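Local coordinates for Low molecular weight phosphotyrosine protein phosphatase 1 (Drosophila melanogaster, PDB 7CUY) that removes phosphate from tyrosine-phosphorylated proteins, and probably from small aryl and acyl phosphates as well, as a low-molecular-weight protein tyrosine phosphatase, at residues K4-C9 and K75-E80; V21-T26 and V35-A40; D25-A30 and A147-R152; H62-T67 and T136-C141; R71-Q76 and R96-K101. All coordinates share one frame; numbering follows the deposited sequence.

Interaction 1 (K4-C9 and K75-E80); sequences KVLMIC and KQDFSE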
# COMPACT_ATOMS: atom_id res chain seq x y z
N LYS A 4 -11.74 -1.95 6.40
CA LYS A 4 -10.79 -2.73 5.62
C LYS A 4 -10.06 -1.83 4.64
O LYS A 4 -10.70 -1.09 3.89
CB LYS A 4 -11.50 -3.88 4.92
CG LYS A 4 -11.95 -4.98 5.89
CD LYS A 4 -12.52 -6.19 5.17
CE LYS A 4 -13.05 -7.25 6.14
NZ LYS A 4 -14.49 -7.59 5.91
N VAL A 5 -8.73 -1.92 4.63
CA VAL A 5 -7.84 -1.11 3.79
C VAL A 5 -7.05 -2.05 2.89
O VAL A 5 -6.51 -3.06 3.37
CB VAL A 5 -6.88 -0.25 4.63
CG1 VAL A 5 -5.78 0.37 3.75
CG2 VAL A 5 -7.63 0.86 5.37
N LEU A 6 -6.95 -1.73 1.60
CA LEU A 6 -6.21 -2.53 0.62
C LEU A 6 -5.15 -1.67 -0.06
O LEU A 6 -5.49 -0.67 -0.70
CB LEU A 6 -7.16 -3.12 -0.42
CG LEU A 6 -6.55 -4.07 -1.47
CD1 LEU A 6 -5.99 -5.36 -0.81
CD2 LEU A 6 -7.56 -4.42 -2.56
N MET A 7 -3.88 -2.04 0.07
CA MET A 7 -2.82 -1.32 -0.63
C MET A 7 -2.52 -1.98 -1.98
O MET A 7 -2.30 -3.19 -2.04
CB MET A 7 -1.53 -1.28 0.20
CG MET A 7 -1.73 -0.72 1.59
SD MET A 7 -2.14 1.02 1.58
CE MET A 7 -1.93 1.42 3.34
N ILE A 8 -2.46 -1.18 -3.05
CA ILE A 8 -2.28 -1.67 -4.41
C ILE A 8 -1.04 -1.01 -5.01
O ILE A 8 -0.86 0.21 -4.90
CB ILE A 8 -3.50 -1.32 -5.30
CG1 ILE A 8 -4.78 -1.99 -4.78
CG2 ILE A 8 -3.25 -1.65 -6.75
CD1 ILE A 8 -4.63 -3.47 -4.55
N CYS A 9 -0.21 -1.80 -5.67
CA CYS A 9 0.75 -1.22 -6.60
C CYS A 9 0.75 -2.10 -7.86
O CYS A 9 -0.11 -2.96 -8.04
CB CYS A 9 2.14 -1.07 -5.96
SG CYS A 9 2.95 -2.62 -5.52
N LYS A 75 -12.27 -7.99 -8.71
CA LYS A 75 -13.39 -7.07 -8.68
C LYS A 75 -14.13 -7.11 -7.34
O LYS A 75 -14.67 -6.08 -6.91
CB LYS A 75 -14.35 -7.37 -9.82
CG LYS A 75 -13.69 -7.42 -11.18
CD LYS A 75 -13.59 -6.03 -11.78
CE LYS A 75 -13.65 -6.08 -13.29
NZ LYS A 75 -14.81 -5.28 -13.82
N GLN A 76 -14.18 -8.26 -6.67
CA GLN A 76 -14.89 -8.28 -5.39
C GLN A 76 -14.15 -7.46 -4.33
O GLN A 76 -14.76 -7.11 -3.31
CB GLN A 76 -15.11 -9.70 -4.89
CG GLN A 76 -13.97 -10.28 -4.07
CD GLN A 76 -14.40 -11.45 -3.22
OE1 GLN A 76 -14.13 -12.62 -3.55
NE2 GLN A 76 -15.06 -11.16 -2.09
N ASP A 77 -12.86 -7.16 -4.54
CA ASP A 77 -12.15 -6.25 -3.65
C ASP A 77 -12.88 -4.92 -3.54
O ASP A 77 -12.95 -4.34 -2.46
CB ASP A 77 -10.73 -6.02 -4.14
CG ASP A 77 -9.82 -7.21 -3.93
OD1 ASP A 77 -10.01 -7.97 -2.95
OD2 ASP A 77 -8.90 -7.40 -4.76
N PHE A 78 -13.43 -4.43 -4.65
CA PHE A 78 -14.07 -3.12 -4.58
C PHE A 78 -15.36 -3.14 -3.77
O PHE A 78 -15.86 -2.07 -3.43
CB PHE A 78 -14.34 -2.58 -5.99
CG PHE A 78 -13.09 -2.34 -6.78
CD1 PHE A 78 -12.46 -1.09 -6.77
CD2 PHE A 78 -12.52 -3.36 -7.52
CE1 PHE A 78 -11.30 -0.88 -7.50
CE2 PHE A 78 -11.37 -3.15 -8.26
CZ PHE A 78 -10.76 -1.91 -8.25
N SER A 79 -15.89 -4.32 -3.46
CA SER A 79 -17.02 -4.43 -2.54
C SER A 79 -16.61 -4.83 -1.12
O SER A 79 -17.39 -4.60 -0.19
CB SER A 79 -18.04 -5.46 -3.04
OG SER A 79 -18.59 -5.09 -4.29
N GLU A 80 -15.43 -5.42 -0.94
CA GLU A 80 -15.00 -5.82 0.39
C GLU A 80 -14.28 -4.71 1.15
O GLU A 80 -14.45 -4.58 2.37
CB GLU A 80 -14.11 -7.06 0.31
CG GLU A 80 -13.64 -7.54 1.71
CD GLU A 80 -12.77 -8.80 1.68
OE1 GLU A 80 -12.94 -9.63 0.75
OE2 GLU A 80 -11.96 -8.97 2.62
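The strand that leads into the phosphatase P-loop, residues 4-9, packs at two points against the short helix 77-80: K4 meets E80, and L6 meets D77. C9, at the end of this strand, is by similarity the catalytic nucleophile of the CX5R signature, but the touching residues lie away from it. L6 turns CG anti to its backbone N (chi1 -176°), and this brings the methyl CD2 over D77, 3.8 Å from CG and nearly as close to CB, the two side chains crossing at about a right angle. A leucine methyl thus lies beside the carboxylate, whose polar demands are met elsewhere: OD2 of D77 pairs with R71 NH1 in a salt bridge and accepts a hydrogen bond from R74 N. At the other end, the aliphatic part of K4 does the touching, CD lying 3.8 Å from both the backbone O and the OE2 of E80. The charges stand further apart, K4 NZ being 4.4 Å from E80 OE2, so any attraction is probably loose. Strand 3-9 runs between strands 35-41 and 83-86 of the parallel sheet, with helix 77-80 on one face and helix 15-29, touched by M7, on the other.

Interaction 2 (V21-T26 and V35-A40); sequences VVMVDT and VEVDSA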
# COMPACT_ATOMS: atom_id res chain seq x y z
N VAL A 21 2.63 -3.38 5.45
CA VAL A 21 3.28 -3.66 6.72
C VAL A 21 3.37 -2.39 7.57
O VAL A 21 3.17 -2.42 8.80
CB VAL A 21 4.66 -4.29 6.49
CG1 VAL A 21 5.46 -4.30 7.77
CG2 VAL A 21 4.52 -5.71 5.96
N VAL A 22 3.66 -1.25 6.94
CA VAL A 22 3.75 -0.01 7.69
C VAL A 22 2.38 0.36 8.25
O VAL A 22 2.27 0.84 9.39
CB VAL A 22 4.34 1.11 6.81
CG1 VAL A 22 4.16 2.46 7.45
CG2 VAL A 22 5.82 0.86 6.55
N MET A 23 1.30 0.13 7.49
CA MET A 23 -0.02 0.49 7.99
C MET A 23 -0.38 -0.35 9.21
O MET A 23 -0.91 0.18 10.20
CB MET A 23 -1.07 0.33 6.88
CG MET A 23 -2.48 0.83 7.23
SD MET A 23 -2.67 2.65 7.15
CE MET A 23 -2.59 3.03 8.86
N VAL A 24 -0.07 -1.65 9.17
CA VAL A 24 -0.37 -2.51 10.31
C VAL A 24 0.44 -2.06 11.53
O VAL A 24 -0.09 -1.95 12.63
CB VAL A 24 -0.12 -3.98 9.96
CG1 VAL A 24 -0.11 -4.84 11.21
CG2 VAL A 24 -1.20 -4.46 9.03
N ASP A 25 1.73 -1.77 11.33
CA ASP A 25 2.56 -1.25 12.40
C ASP A 25 2.04 0.09 12.90
O ASP A 25 2.06 0.36 14.11
CB ASP A 25 4.00 -1.10 11.90
CG ASP A 25 4.95 -0.64 12.99
OD1 ASP A 25 4.85 -1.18 14.12
OD2 ASP A 25 5.78 0.26 12.71
N THR A 26 1.56 0.93 12.00
CA THR A 26 1.04 2.22 12.39
C THR A 26 -0.23 2.06 13.23
O THR A 26 -0.39 2.73 14.26
CB THR A 26 0.78 3.06 11.14
OG1 THR A 26 2.04 3.40 10.55
CG2 THR A 26 0.02 4.32 11.46
N VAL A 35 -9.25 -2.35 12.34
CA VAL A 35 -8.87 -2.04 10.96
C VAL A 35 -8.01 -3.18 10.43
O VAL A 35 -6.95 -3.47 11.00
CB VAL A 35 -8.12 -0.70 10.84
CG1 VAL A 35 -7.78 -0.41 9.36
CG2 VAL A 35 -8.92 0.46 11.44
N GLU A 36 -8.45 -3.81 9.35
CA GLU A 36 -7.72 -4.88 8.67
C GLU A 36 -7.03 -4.31 7.44
O GLU A 36 -7.58 -3.42 6.78
CB GLU A 36 -8.67 -6.02 8.30
CG GLU A 36 -8.15 -7.01 7.26
CD GLU A 36 -9.29 -7.71 6.48
OE1 GLU A 36 -10.11 -8.42 7.13
OE2 GLU A 36 -9.37 -7.54 5.24
N VAL A 37 -5.83 -4.79 7.15
CA VAL A 37 -5.01 -4.30 6.05
C VAL A 37 -4.57 -5.49 5.19
O VAL A 37 -4.17 -6.53 5.72
CB VAL A 37 -3.78 -3.53 6.55
CG1 VAL A 37 -3.12 -2.76 5.41
CG2 VAL A 37 -4.15 -2.58 7.71
N ASP A 38 -4.61 -5.32 3.87
CA ASP A 38 -4.20 -6.33 2.90
C ASP A 38 -3.49 -5.58 1.78
O ASP A 38 -3.48 -4.35 1.76
CB ASP A 38 -5.42 -7.12 2.41
CG ASP A 38 -5.05 -8.40 1.63
OD1 ASP A 38 -3.94 -8.95 1.82
OD2 ASP A 38 -5.91 -8.88 0.85
N SER A 39 -2.86 -6.31 0.86
CA SER A 39 -2.31 -5.66 -0.33
C SER A 39 -2.49 -6.58 -1.54
O SER A 39 -2.67 -7.79 -1.39
CB SER A 39 -0.83 -5.28 -0.15
OG SER A 39 -0.02 -6.44 0.02
N ALA A 40 -2.45 -6.00 -2.74
CA ALA A 40 -2.55 -6.83 -3.94
C ALA A 40 -2.00 -6.08 -5.15
O ALA A 40 -1.66 -4.89 -5.08
CB ALA A 40 -4.00 -7.28 -4.19
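The carbonyl O of V22 is gripped twice by T26, through its backbone N at 2.7 Å and through its OG1 hydroxyl at 2.8 Å. The hydroxyl comes from above the carbonyl plane, 42° out of it, so one oxygen serves both the helical bond and a side chain folded back onto the same turn. Within the same turn, M23 and V24 carry the contact with the strand, and both close on V37. From V24 comes the methyl CG2, which lies 3.7 Å from CB of V37, the two valines lying alongside and pointing opposite ways. M23 arrives at about a right angle, its CG 3.8 Å from V37 CG2 while CB reaches the other methyl, CG1. This is the packing of a beta-alpha-beta crossover, in which helix 15-29 connects the parallel strands 3-9 and 35-41 and packs on the sheet. With an alanine in place of V37, both methyls would be gone and a gap would probably open in front of M23 CG and V24 CG2. V37 also touches E20 and L27 of the same helix, while M23 continues inward to M7 of strand 3-9 and C145 of helix 132-153.

Interaction 3 (D25-A30 and A147-R152); sequences DTLEKA and AFMKER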
# COMPACT_ATOMS: atom_id res chain seq x y z
N ASP A 25 1.73 -1.77 11.33
CA ASP A 25 2.56 -1.25 12.40
C ASP A 25 2.04 0.09 12.90
O ASP A 25 2.06 0.36 14.11
CB ASP A 25 4.00 -1.10 11.90
CG ASP A 25 4.95 -0.64 12.99
OD1 ASP A 25 4.85 -1.18 14.12
OD2 ASP A 25 5.78 0.26 12.71
N THR A 26 1.56 0.93 12.00
CA THR A 26 1.04 2.22 12.39
C THR A 26 -0.23 2.06 13.23
O THR A 26 -0.39 2.73 14.26
CB THR A 26 0.78 3.06 11.14
OG1 THR A 26 2.04 3.40 10.55
CG2 THR A 26 0.02 4.32 11.46
N LEU A 27 -1.14 1.19 12.80
CA LEU A 27 -2.32 0.92 13.61
C LEU A 27 -1.96 0.35 14.98
O LEU A 27 -2.60 0.70 15.98
CB LEU A 27 -3.25 -0.05 12.88
CG LEU A 27 -3.80 0.49 11.56
CD1 LEU A 27 -4.22 -0.69 10.67
CD2 LEU A 27 -4.95 1.48 11.79
N GLU A 28 -0.94 -0.50 15.04
CA GLU A 28 -0.58 -1.12 16.31
C GLU A 28 -0.07 -0.08 17.31
O GLU A 28 -0.50 -0.07 18.47
CB GLU A 28 0.44 -2.24 16.10
CG GLU A 28 0.61 -3.12 17.31
CD GLU A 28 1.31 -4.45 17.01
OE1 GLU A 28 1.83 -5.08 17.96
OE2 GLU A 28 1.32 -4.86 15.82
N LYS A 29 0.80 0.83 16.87
CA LYS A 29 1.30 1.86 17.77
C LYS A 29 0.18 2.78 18.25
O LYS A 29 0.27 3.33 19.36
CB LYS A 29 2.40 2.67 17.08
CG LYS A 29 3.64 1.83 16.85
CD LYS A 29 4.82 2.63 16.32
CE LYS A 29 4.75 2.85 14.82
NZ LYS A 29 6.03 3.43 14.32
N ALA A 30 -0.87 2.96 17.47
CA ALA A 30 -2.00 3.78 17.89
C ALA A 30 -3.07 3.00 18.64
O ALA A 30 -4.09 3.58 19.02
CB ALA A 30 -2.64 4.45 16.68
N ALA A 147 -0.87 9.87 8.76
CA ALA A 147 -1.78 10.98 8.49
C ALA A 147 -3.16 10.47 8.09
O ALA A 147 -4.18 10.95 8.60
CB ALA A 147 -1.20 11.88 7.40
N PHE A 148 -3.22 9.48 7.19
CA PHE A 148 -4.50 8.85 6.85
C PHE A 148 -5.19 8.29 8.09
O PHE A 148 -6.39 8.50 8.31
CB PHE A 148 -4.31 7.73 5.83
CG PHE A 148 -5.56 6.92 5.60
CD1 PHE A 148 -5.70 5.66 6.14
CD2 PHE A 148 -6.60 7.45 4.85
CE1 PHE A 148 -6.86 4.91 5.93
CE2 PHE A 148 -7.75 6.72 4.63
CZ PHE A 148 -7.88 5.44 5.18
N MET A 149 -4.45 7.50 8.88
CA MET A 149 -5.03 6.92 10.09
C MET A 149 -5.59 8.00 11.00
O MET A 149 -6.73 7.90 11.49
CB MET A 149 -3.99 6.11 10.84
CG MET A 149 -4.50 5.60 12.18
SD MET A 149 -3.22 4.70 13.06
CE MET A 149 -2.25 6.11 13.66
N LYS A 150 -4.81 9.05 11.23
CA LYS A 150 -5.27 10.10 12.14
C LYS A 150 -6.50 10.82 11.60
O LYS A 150 -7.49 11.00 12.32
CB LYS A 150 -4.13 11.08 12.42
CG LYS A 150 -3.30 10.68 13.63
CD LYS A 150 -1.95 11.37 13.64
CE LYS A 150 -1.44 11.54 15.04
NZ LYS A 150 -1.12 10.25 15.67
N GLU A 151 -6.48 11.21 10.32
CA GLU A 151 -7.61 11.97 9.76
C GLU A 151 -8.83 11.09 9.57
O GLU A 151 -9.90 11.38 10.11
CB GLU A 151 -7.23 12.58 8.42
CG GLU A 151 -6.17 13.62 8.48
CD GLU A 151 -5.72 14.01 7.10
OE1 GLU A 151 -6.60 14.16 6.21
OE2 GLU A 151 -4.49 14.13 6.89
N ARG A 152 -8.71 10.03 8.77
CA ARG A 152 -9.89 9.29 8.34
C ARG A 152 -10.26 8.17 9.27
O ARG A 152 -11.44 7.89 9.45
CB ARG A 152 -9.68 8.70 6.94
CG ARG A 152 -9.39 9.74 5.91
CD ARG A 152 -10.62 10.61 5.64
NE ARG A 152 -10.38 11.41 4.44
CZ ARG A 152 -10.71 11.01 3.21
NH1 ARG A 152 -11.33 9.85 3.02
NH2 ARG A 152 -10.42 11.79 2.18
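The contact of T26, L27 and A30 with M149 is made mainly by methyls and a sulfur; the nearby ring of F148, the flat group of this region, has edge-to-face partners in F85, Y83 and F113. The packing is carried by one methionine reaching from helix 147-152 to helix 25-29. M149 sets out straight, a chi1 of 174° carrying CG away from the backbone N and the next bond extended as well, then bends at the sulfur (chi3 77°), so that the terminal methyl turns off the line of the chain, to reach both T26 and A30. That bend places CE between two side chains one helical turn apart: CB of A30 at 3.5 Å, tighter than usual for two carbons, and CG2 of T26 at 3.6 Å. The sulfur sits equally near the threonine, SD to T26 CG2 being 3.6 Å. T26 turns its methyl to M149, and its backbone O also lies near, 3.7 Å from M149 SD. From another side L27, running counter to the methionine, lays its CD2 3.9 Å from M149 SD. L27 reaches on to L153 and, in the sheet, to V35 and V37. The contact joins helices 15-29 and 132-153, which pack on the same face of the parallel sheet in the low-molecular-weight phosphatase fold.

Interaction 4 (H62-T67 and T136-C141); sequences HGLKCT and TAYQQC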
# COMPACT_ATOMS: atom_id res chain seq x y z
N HIS A 62 14.07 -1.82 9.76
CA HIS A 62 13.24 -1.06 10.67
C HIS A 62 12.47 -1.96 11.62
O HIS A 62 11.47 -1.53 12.19
CB HIS A 62 12.29 -0.15 9.89
CG HIS A 62 13.00 0.86 9.04
ND1 HIS A 62 13.35 2.11 9.52
CD2 HIS A 62 13.43 0.81 7.76
CE1 HIS A 62 13.96 2.78 8.57
NE2 HIS A 62 14.03 2.01 7.49
N GLY A 63 12.92 -3.20 11.78
CA GLY A 63 12.33 -4.08 12.77
C GLY A 63 10.96 -4.61 12.40
O GLY A 63 10.17 -4.92 13.30
N LEU A 64 10.67 -4.73 11.11
CA LEU A 64 9.38 -5.22 10.65
C LEU A 64 9.58 -6.48 9.83
O LEU A 64 10.66 -6.72 9.30
CB LEU A 64 8.65 -4.15 9.83
CG LEU A 64 8.21 -3.01 10.72
CD1 LEU A 64 7.91 -1.78 9.87
CD2 LEU A 64 7.01 -3.44 11.57
N LYS A 65 8.52 -7.27 9.72
CA LYS A 65 8.57 -8.52 8.99
C LYS A 65 7.51 -8.52 7.89
O LYS A 65 6.46 -7.88 8.02
CB LYS A 65 8.35 -9.74 9.91
CG LYS A 65 9.64 -10.26 10.55
CD LYS A 65 9.54 -11.72 11.03
CE LYS A 65 10.06 -11.87 12.46
NZ LYS A 65 11.37 -12.57 12.55
N CYS A 66 7.80 -9.25 6.83
CA CYS A 66 6.93 -9.33 5.67
C CYS A 66 6.81 -10.78 5.24
O CYS A 66 7.76 -11.35 4.68
CB CYS A 66 7.45 -8.47 4.52
SG CYS A 66 6.34 -8.47 3.11
N THR A 67 5.65 -11.37 5.46
CA THR A 67 5.38 -12.76 5.10
C THR A 67 4.26 -12.84 4.08
O THR A 67 3.53 -13.83 4.00
CB THR A 67 5.03 -13.57 6.35
OG1 THR A 67 3.79 -13.09 6.87
CG2 THR A 67 6.11 -13.37 7.39
N THR A 136 13.03 4.99 0.50
CA THR A 136 12.27 6.24 0.43
C THR A 136 10.78 5.96 0.38
O THR A 136 9.99 6.68 1.01
CB THR A 136 12.73 7.12 -0.75
OG1 THR A 136 11.80 7.05 -1.84
CG2 THR A 136 14.09 6.74 -1.22
N ALA A 137 10.37 4.89 -0.31
CA ALA A 137 8.98 4.43 -0.23
C ALA A 137 8.58 4.16 1.22
O ALA A 137 7.48 4.52 1.66
CB ALA A 137 8.80 3.18 -1.08
N TYR A 138 9.45 3.49 1.98
CA TYR A 138 9.15 3.24 3.38
C TYR A 138 8.95 4.55 4.14
O TYR A 138 7.95 4.73 4.85
CB TYR A 138 10.27 2.40 4.01
CG TYR A 138 10.11 2.26 5.51
CD1 TYR A 138 9.38 1.23 6.05
CD2 TYR A 138 10.69 3.19 6.38
CE1 TYR A 138 9.21 1.10 7.41
CE2 TYR A 138 10.52 3.08 7.75
CZ TYR A 138 9.78 2.03 8.26
OH TYR A 138 9.61 1.90 9.62
N GLN A 139 9.88 5.50 4.00
CA GLN A 139 9.73 6.79 4.67
C GLN A 139 8.41 7.45 4.29
O GLN A 139 7.73 8.01 5.16
CB GLN A 139 10.91 7.70 4.33
CG GLN A 139 12.23 7.30 4.99
CD GLN A 139 13.09 8.49 5.42
OE1 GLN A 139 12.77 9.66 5.15
NE2 GLN A 139 14.17 8.19 6.14
N GLN A 140 8.04 7.40 3.01
CA GLN A 140 6.79 8.01 2.58
C GLN A 140 5.59 7.33 3.21
O GLN A 140 4.67 8.00 3.71
CB GLN A 140 6.68 7.97 1.05
CG GLN A 140 7.67 8.88 0.34
CD GLN A 140 7.74 8.61 -1.15
OE1 GLN A 140 8.25 7.58 -1.58
NE2 GLN A 140 7.24 9.55 -1.95
N CYS A 141 5.57 6.00 3.19
CA CYS A 141 4.47 5.25 3.79
C CYS A 141 4.33 5.54 5.29
O CYS A 141 3.22 5.60 5.82
CB CYS A 141 4.69 3.76 3.55
SG CYS A 141 4.53 3.30 1.81
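A histidine and a tyrosine stacked face to face are the striking feature here: the rings of H62 and Y138 have centroids 4.0 Å apart and planes inclined by 19°. The overlap is offset. CE2 of Y138 lies over the centre of the imidazole, 3.4 Å above its plane, whereas CD2 of H62 falls toward the rim of the phenol. The hydroxyl end runs back under the histidine stem, with Y138 OH 3.4 Å from H62 CB. L64 comes in at the tyrosine's edge instead, L64 CD1 being 4.0 Å from Y138 CE1. The NE2 corner of the imidazole is held by a hydrogen bond with E135 OE1, which probably limits the ring's rotation. An alanine in place of H62 would strip one face of Y138 of its stacking partner and would probably leave E135 OE1 without its mate. G63, with positive phi, is C-prime of the Schellman motif ending helix 53-61; the stack just before it joins that helix end to helix 132-153, while L64 reaches V21 and D25 of helix 15-29.

Interaction 5 (R71-Q76 and R96-K101); sequences RQIRKQ and RRLAPK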
# COMPACT_ATOMS: atom_id res chain seq x y z
N ARG A 71 -0.86 -11.62 -4.40
CA ARG A 71 -2.08 -11.94 -5.11
C ARG A 71 -2.48 -10.75 -5.97
O ARG A 71 -2.04 -9.61 -5.75
CB ARG A 71 -3.23 -12.31 -4.15
CG ARG A 71 -4.03 -11.12 -3.64
CD ARG A 71 -5.25 -11.55 -2.84
NE ARG A 71 -5.85 -10.46 -2.08
CZ ARG A 71 -6.78 -9.62 -2.56
NH1 ARG A 71 -7.23 -9.75 -3.80
NH2 ARG A 71 -7.26 -8.66 -1.78
N GLN A 72 -3.33 -11.02 -6.96
CA GLN A 72 -3.80 -9.99 -7.87
C GLN A 72 -5.14 -9.45 -7.39
O GLN A 72 -5.96 -10.19 -6.83
CB GLN A 72 -3.91 -10.53 -9.29
CG GLN A 72 -3.80 -9.46 -10.33
CD GLN A 72 -3.93 -10.01 -11.73
OE1 GLN A 72 -4.12 -11.22 -11.90
NE2 GLN A 72 -3.82 -9.14 -12.73
N ILE A 73 -5.34 -8.15 -7.60
CA ILE A 73 -6.61 -7.53 -7.25
C ILE A 73 -7.74 -8.22 -8.02
O ILE A 73 -7.55 -8.71 -9.14
CB ILE A 73 -6.54 -6.02 -7.55
CG1 ILE A 73 -7.78 -5.28 -7.04
CG2 ILE A 73 -6.38 -5.77 -9.05
CD1 ILE A 73 -7.65 -3.74 -7.13
N ARG A 74 -8.91 -8.29 -7.39
CA ARG A 74 -10.10 -8.82 -8.03
C ARG A 74 -11.24 -7.83 -7.88
O ARG A 74 -11.21 -6.92 -7.04
CB ARG A 74 -10.48 -10.19 -7.45
CG ARG A 74 -10.30 -10.29 -5.97
CD ARG A 74 -10.72 -11.65 -5.43
NE ARG A 74 -10.15 -11.90 -4.11
CZ ARG A 74 -9.08 -12.65 -3.89
NH1 ARG A 74 -8.47 -13.25 -4.90
NH2 ARG A 74 -8.62 -12.82 -2.65
N LYS A 75 -12.27 -7.99 -8.71
CA LYS A 75 -13.39 -7.07 -8.68
C LYS A 75 -14.13 -7.11 -7.34
O LYS A 75 -14.67 -6.08 -6.91
CB LYS A 75 -14.35 -7.37 -9.82
CG LYS A 75 -13.69 -7.42 -11.18
CD LYS A 75 -13.59 -6.03 -11.78
CE LYS A 75 -13.65 -6.08 -13.29
NZ LYS A 75 -14.81 -5.28 -13.82
N GLN A 76 -14.18 -8.26 -6.67
CA GLN A 76 -14.89 -8.28 -5.39
C GLN A 76 -14.15 -7.46 -4.33
O GLN A 76 -14.76 -7.11 -3.31
CB GLN A 76 -15.11 -9.70 -4.89
CG GLN A 76 -13.97 -10.28 -4.07
CD GLN A 76 -14.40 -11.45 -3.22
OE1 GLN A 76 -14.13 -12.62 -3.55
NE2 GLN A 76 -15.06 -11.16 -2.09
N ARG A 96 -9.31 3.06 -11.34
CA ARG A 96 -10.51 3.67 -11.91
C ARG A 96 -11.13 2.76 -12.96
O ARG A 96 -12.35 2.54 -12.96
CB ARG A 96 -10.19 5.03 -12.52
CG ARG A 96 -10.15 6.21 -11.55
CD ARG A 96 -10.21 7.57 -12.30
NE ARG A 96 -9.14 7.68 -13.28
CZ ARG A 96 -9.31 7.48 -14.58
NH1 ARG A 96 -10.53 7.17 -15.04
NH2 ARG A 96 -8.28 7.57 -15.42
N ARG A 97 -10.32 2.20 -13.85
CA ARG A 97 -10.93 1.37 -14.89
C ARG A 97 -11.44 0.05 -14.33
O ARG A 97 -12.43 -0.48 -14.82
CB ARG A 97 -9.95 1.13 -16.04
CG ARG A 97 -9.26 -0.21 -16.02
CD ARG A 97 -8.52 -0.54 -17.32
NE ARG A 97 -7.31 -1.29 -16.98
CZ ARG A 97 -7.28 -2.60 -16.74
NH1 ARG A 97 -8.39 -3.32 -16.83
NH2 ARG A 97 -6.14 -3.20 -16.40
N LEU A 98 -10.81 -0.47 -13.26
CA LEU A 98 -11.23 -1.75 -12.70
C LEU A 98 -12.48 -1.66 -11.81
O LEU A 98 -13.27 -2.60 -11.77
CB LEU A 98 -10.09 -2.36 -11.90
CG LEU A 98 -9.01 -3.02 -12.75
CD1 LEU A 98 -7.76 -3.29 -11.90
CD2 LEU A 98 -9.56 -4.31 -13.32
N ALA A 99 -12.66 -0.56 -11.08
CA ALA A 99 -13.73 -0.44 -10.09
C ALA A 99 -15.11 -0.55 -10.74
O ALA A 99 -15.42 0.24 -11.64
CB ALA A 99 -13.61 0.91 -9.38
N PRO A 100 -15.96 -1.47 -10.32
CA PRO A 100 -17.36 -1.40 -10.78
C PRO A 100 -18.00 -0.10 -10.33
O PRO A 100 -17.87 0.30 -9.17
CB PRO A 100 -18.02 -2.63 -10.13
CG PRO A 100 -16.98 -3.28 -9.29
CD PRO A 100 -15.65 -2.74 -9.64
N LYS A 101 -18.65 0.58 -11.27
CA LYS A 101 -19.29 1.85 -10.96
C LYS A 101 -20.27 1.69 -9.81
O LYS A 101 -21.15 0.83 -9.84
CB LYS A 101 -20.02 2.39 -12.19
CG LYS A 101 -20.97 3.54 -11.86
CD LYS A 101 -21.37 4.26 -13.13
CE LYS A 101 -22.17 5.52 -12.83
NZ LYS A 101 -23.33 5.64 -13.76
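In the alpha/beta fold of the low-molecular-weight phosphatase, K75 reaches from the loop before helix 77-80 to the C-terminal end of helix 89-98, where L98 is the last helical residue and A99 the first to leave. CB and CG lead outward, and a bend at chi2 (-85°) turns the outer half toward the helix end. CD then comes to 3.4 Å from the backbone O of L98 and 4.4 Å from CD of P100. CE runs on at 3.8 Å from the same L98 O and only loosely nears the leucine's CD2. The tip, NZ, stands 3.7 Å from L98 O; a positive charge beside the carbonyl end of a helix is likely to be favourable, though the approach is a distant one. Deeper in, I73 supplies the apolar part of the contact: its CG2, in the crowded position between backbone N and carbonyl carbon, lies 4.0 Å from L98 CD1. I73, L98 and P100 all pack on F78 of the neighbouring helix as well, so the loop and the helix end share one aromatic ring. R71, at the start of the loop, has a salt bridge to D38, tying the loop to strand 35-41. On the other segment, R97 folds its guanidinium back on its neighbour: L98 CG lies 4.1 Å above the plane of the R97 guanidinium, offset toward its rim.

The five contacts illustrate how the parallel sheet of an alpha/beta fold is dressed on both faces. Interactions 1 and 2 use the neighbouring strands 3-9 and 35-41, with centres about 12 Å apart, joined by backbone bonds such as V5 N to E36 O. Helix 15-29 carries interactions 2 and 3, centres about 10 Å apart, and helix 132-153 carries 3 and 4. Interaction 5 adjoins interaction 1, which shares K75 and Q76 with it; its centre is about 25 Å from those of interactions 3 and 4. Along the chain, interaction 2 is nested within interaction 1, and interaction 5 within 3 and 4, so contacts near and far in sequence join helices and loops to the sheet whose first strand ends in the probable nucleophile, C9.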